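Local atomic coordinates of FKBO (Streptomyces hygroscopicus, PDB entry 4BPS), a protein that hydrolyses chorismate to a dihydroxycyclohexadiene carboxylic acid and pyruvate, a step in the biosynthesis of the immunosuppressants FK506 and FK520. Residues Val209-Ala212 / His213-Pro216. Numbering follows the deposited sequence.
Sequences VLTA and HHYP. With 3EB (3-(2-carboxyethyl)benzoic acid), chain B.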
ATOM      1  N   VAL A 209     -13.503 -12.611  -4.171  1.00  6.33           N
ATOM      2  CA  VAL A 209     -12.294 -12.783  -3.364  1.00  6.79           C
ATOM      3  C   VAL A 209     -12.710 -12.738  -1.910  1.00  6.01           C
ATOM      4  O   VAL A 209     -13.470 -11.857  -1.492  1.00  6.63           O
ATOM      5  CB  VAL A 209     -11.231 -11.705  -3.694  1.00  9.35           C
ATOM      6  CG1 VAL A 209     -10.044 -11.785  -2.739  1.00  9.74           C
ATOM      7  CG2 VAL A 209     -10.738 -11.892  -5.142  1.00 11.19           C
ATOM      8  N   LEU A 210     -12.220 -13.701  -1.139  1.00  5.57           N
ATOM      9  CA  LEU A 210     -12.569 -13.779   0.261  1.00  5.50           C
ATOM     10  C   LEU A 210     -11.956 -12.599   1.031  1.00  5.42           C
ATOM     11  O   LEU A 210     -10.794 -12.249   0.839  1.00  6.01           O
ATOM     12  CB  LEU A 210     -12.050 -15.105   0.829  1.00  6.19           C
ATOM     13  CG  LEU A 210     -12.453 -15.457   2.266  1.00  6.67           C
ATOM     14  CD1 LEU A 210     -13.968 -15.554   2.453  1.00  7.82           C
ATOM     15  CD2 LEU A 210     -11.776 -16.755   2.682  1.00  6.97           C
ATOM     16  N   THR A 211     -12.735 -12.014   1.936  1.00  5.59           N
ATOM     17  CA  THR A 211     -12.227 -10.967   2.825  1.00  5.98           C
ATOM     18  C   THR A 211     -11.000 -11.467   3.573  1.00  5.64           C
ATOM     19  O   THR A 211     -11.015 -12.573   4.134  1.00  5.76           O
ATOM     20  CB  THR A 211     -13.348 -10.560   3.773  1.00  6.98           C
ATOM     21  OG1 THR A 211     -14.370  -9.928   2.991  1.00  7.69           O
ATOM     22  CG2 THR A 211     -12.897  -9.596   4.847  1.00  7.35           C
ATOM     23  N   ALA A 212      -9.937 -10.663   3.561  1.00  5.56           N
ATOM     24  CA  ALA A 212      -8.624 -11.103   4.047  1.00  5.55           C
ATOM     25  C   ALA A 212      -8.702 -11.665   5.466  1.00  5.22           C
ATOM     26  O   ALA A 212      -8.137 -12.734   5.740  1.00  5.52           O
ATOM     27  CB  ALA A 212      -7.615  -9.958   3.938  1.00  5.92           C
ATOM     28  N   HIS A 213      -9.381 -10.948   6.375  1.00  5.36           N
ATOM     29  CA  HIS A 213      -9.369 -11.430   7.758  1.00  6.22           C
ATOM     30  C   HIS A 213     -10.276 -12.631   7.985  1.00  6.44           C
ATOM     31  O   HIS A 213     -10.324 -13.167   9.089  1.00  6.94           O
ATOM     32  CB  HIS A 213      -9.602 -10.304   8.775  1.00  6.92           C
ATOM     33  CG  HIS A 213     -10.963  -9.706   8.788  1.00  7.07           C
ATOM     34  ND1 HIS A 213     -11.322  -8.637   7.987  1.00  7.20           N
ATOM     35  CD2 HIS A 213     -12.023  -9.969   9.589  1.00  8.39           C
ATOM     36  CE1 HIS A 213     -12.573  -8.306   8.267  1.00  8.19           C
ATOM     37  NE2 HIS A 213     -13.020  -9.089   9.235  1.00  8.64           N
ATOM     38  N   HIS A 214     -10.946 -13.079   6.916  1.00  6.19           N
ATOM     39  CA  HIS A 214     -11.689 -14.350   6.921  1.00  6.95           C
ATOM     40  C   HIS A 214     -10.902 -15.495   6.291  1.00  6.49           C
ATOM     41  O   HIS A 214     -11.438 -16.595   6.160  1.00  6.77           O
ATOM     42  CB  HIS A 214     -13.025 -14.196   6.174  1.00  9.05           C
ATOM     43  CG  HIS A 214     -13.972 -13.255   6.833  1.00 13.44           C
ATOM     44  ND1 HIS A 214     -15.143 -12.848   6.229  1.00 16.82           N
ATOM     45  CD2 HIS A 214     -13.933 -12.645   8.037  1.00 17.04           C
ATOM     46  CE1 HIS A 214     -15.780 -12.013   7.032  1.00 19.29           C
ATOM     47  NE2 HIS A 214     -15.071 -11.878   8.140  1.00 18.87           N
ATOM     48  N   TYR A 215      -9.660 -15.270   5.889  1.00  5.88           N
ATOM     49  CA  TYR A 215      -8.871 -16.355   5.342  1.00  5.43           C
ATOM     50  C   TYR A 215      -8.797 -17.529   6.327  1.00  5.74           C
ATOM     51  O   TYR A 215      -8.703 -17.338   7.537  1.00  6.67           O
ATOM     52  CB  TYR A 215      -7.447 -15.920   5.027  1.00  5.80           C
ATOM     53  CG  TYR A 215      -7.199 -15.123   3.747  1.00  5.84           C
ATOM     54  CD1 TYR A 215      -8.234 -14.715   2.897  1.00  5.58           C
ATOM     55  CD2 TYR A 215      -5.908 -14.784   3.393  1.00  6.01           C
ATOM     56  CE1 TYR A 215      -7.951 -14.000   1.756  1.00  5.73           C
ATOM     57  CE2 TYR A 215      -5.610 -14.050   2.265  1.00  5.23           C
ATOM     58  CZ  TYR A 215      -6.634 -13.648   1.444  1.00  5.26           C
ATOM     59  OH  TYR A 215      -6.400 -12.885   0.300  1.00  5.50           O
ATOM     60  N   PRO A 216      -8.736 -18.752   5.792  1.00  6.01           N
ATOM     61  CA  PRO A 216      -8.653 -19.931   6.658  1.00  6.44           C
ATOM     62  C   PRO A 216      -7.263 -20.046   7.288  1.00  6.64           C
ATOM     63  O   PRO A 216      -6.303 -19.361   6.907  1.00  6.57           O
ATOM     64  CB  PRO A 216      -8.925 -21.080   5.683  1.00  7.34           C
ATOM     65  CG  PRO A 216      -8.426 -20.575   4.362  1.00  6.82           C
ATOM     66  CD  PRO A 216      -8.786 -19.118   4.362  1.00  6.84           C
TER
HETATM   67  C   3EB B1345      -3.816 -11.335  -0.982  1.00  5.35           C
HETATM   68  O   3EB B1345      -3.931 -11.873   0.124  1.00  5.73           O
HETATM   69  CA  3EB B1345      -2.474 -11.080  -1.610  1.00  5.53           C
HETATM   70  OAB 3EB B1345      -0.913  -8.327   4.071  1.00  5.47           O
HETATM   71  OAD 3EB B1345      -1.228  -6.158   3.726  1.00  5.49           O
HETATM   72  CAE 3EB B1345      -2.376  -8.162  -0.740  1.00  5.28           C
HETATM   73  CAF 3EB B1345      -2.587  -6.907  -0.182  1.00  4.97           C
HETATM   74  CAG 3EB B1345      -1.754  -9.170  -0.001  1.00  4.77           C
HETATM   75  CAH 3EB B1345      -2.173  -6.635   1.110  1.00  5.00           C
HETATM   76  CAL 3EB B1345      -1.190  -7.378   3.310  1.00  5.09           C
HETATM   77  CAM 3EB B1345      -1.361  -8.884   1.307  1.00  4.86           C
HETATM   78  CAN 3EB B1345      -1.580  -7.631   1.879  1.00  5.07           C
HETATM   79  OXT 3EB B1345      -4.837 -11.010  -1.700  1.00  5.69           O
HETATM   80  C2  3EB B1345      -1.450 -10.537  -0.592  1.00  5.40           C
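The ring of Tyr215 folds back over Ala212 in a short 3-10 turn that borders the ligand pocket of this YjgF-fold chorismatase, in the loop between strands 201-204 and 229-232. CA of Ala212 lies 4.0 Å from the ring centroid of Tyr215, a CH-pi contact displaced toward the rim. Tyr215 CG stands anti to the carbonyl carbon (chi1 -78°), which brings the ring back along the turn and sends OH to the bound 3-(2-carboxyethyl)benzoic acid (3EB). There Tyr215 OH gives a hydrogen bond of 2.7 Å to O of 3EB, a carboxylate oxygen lying in the ring plane at its edge. Tyrosine thus supplies both a flat face for Ala212 and a hydroxyl for substrate binding; Tyr155, Arg162 and Arg228 also hydrogen-bond 3EB. A phenylalanine here would probably leave the carboxylate without this donor and Arg228 NH2 without its hydroxyl partner.

The branched, apolar end of Leu210 lets CD2 touch both CD1 of Tyr215 (4.1 Å) and CD of Pro216 (4.2 Å). Two i to i+3 backbone bonds define the turn: Tyr215 N to Ala212 O (3.0 Å, 164° at the hydrogen) and His214 N to Thr211 O (2.8 Å). Branched Thr211 serves two purposes: OG1 is hydrogen-bonded to Glu205 OE1, while CG2 makes a CH-pi contact over the His214 ring, 4.2 Å from its centroid, and also reaches ND1 of His213 at 3.6 Å.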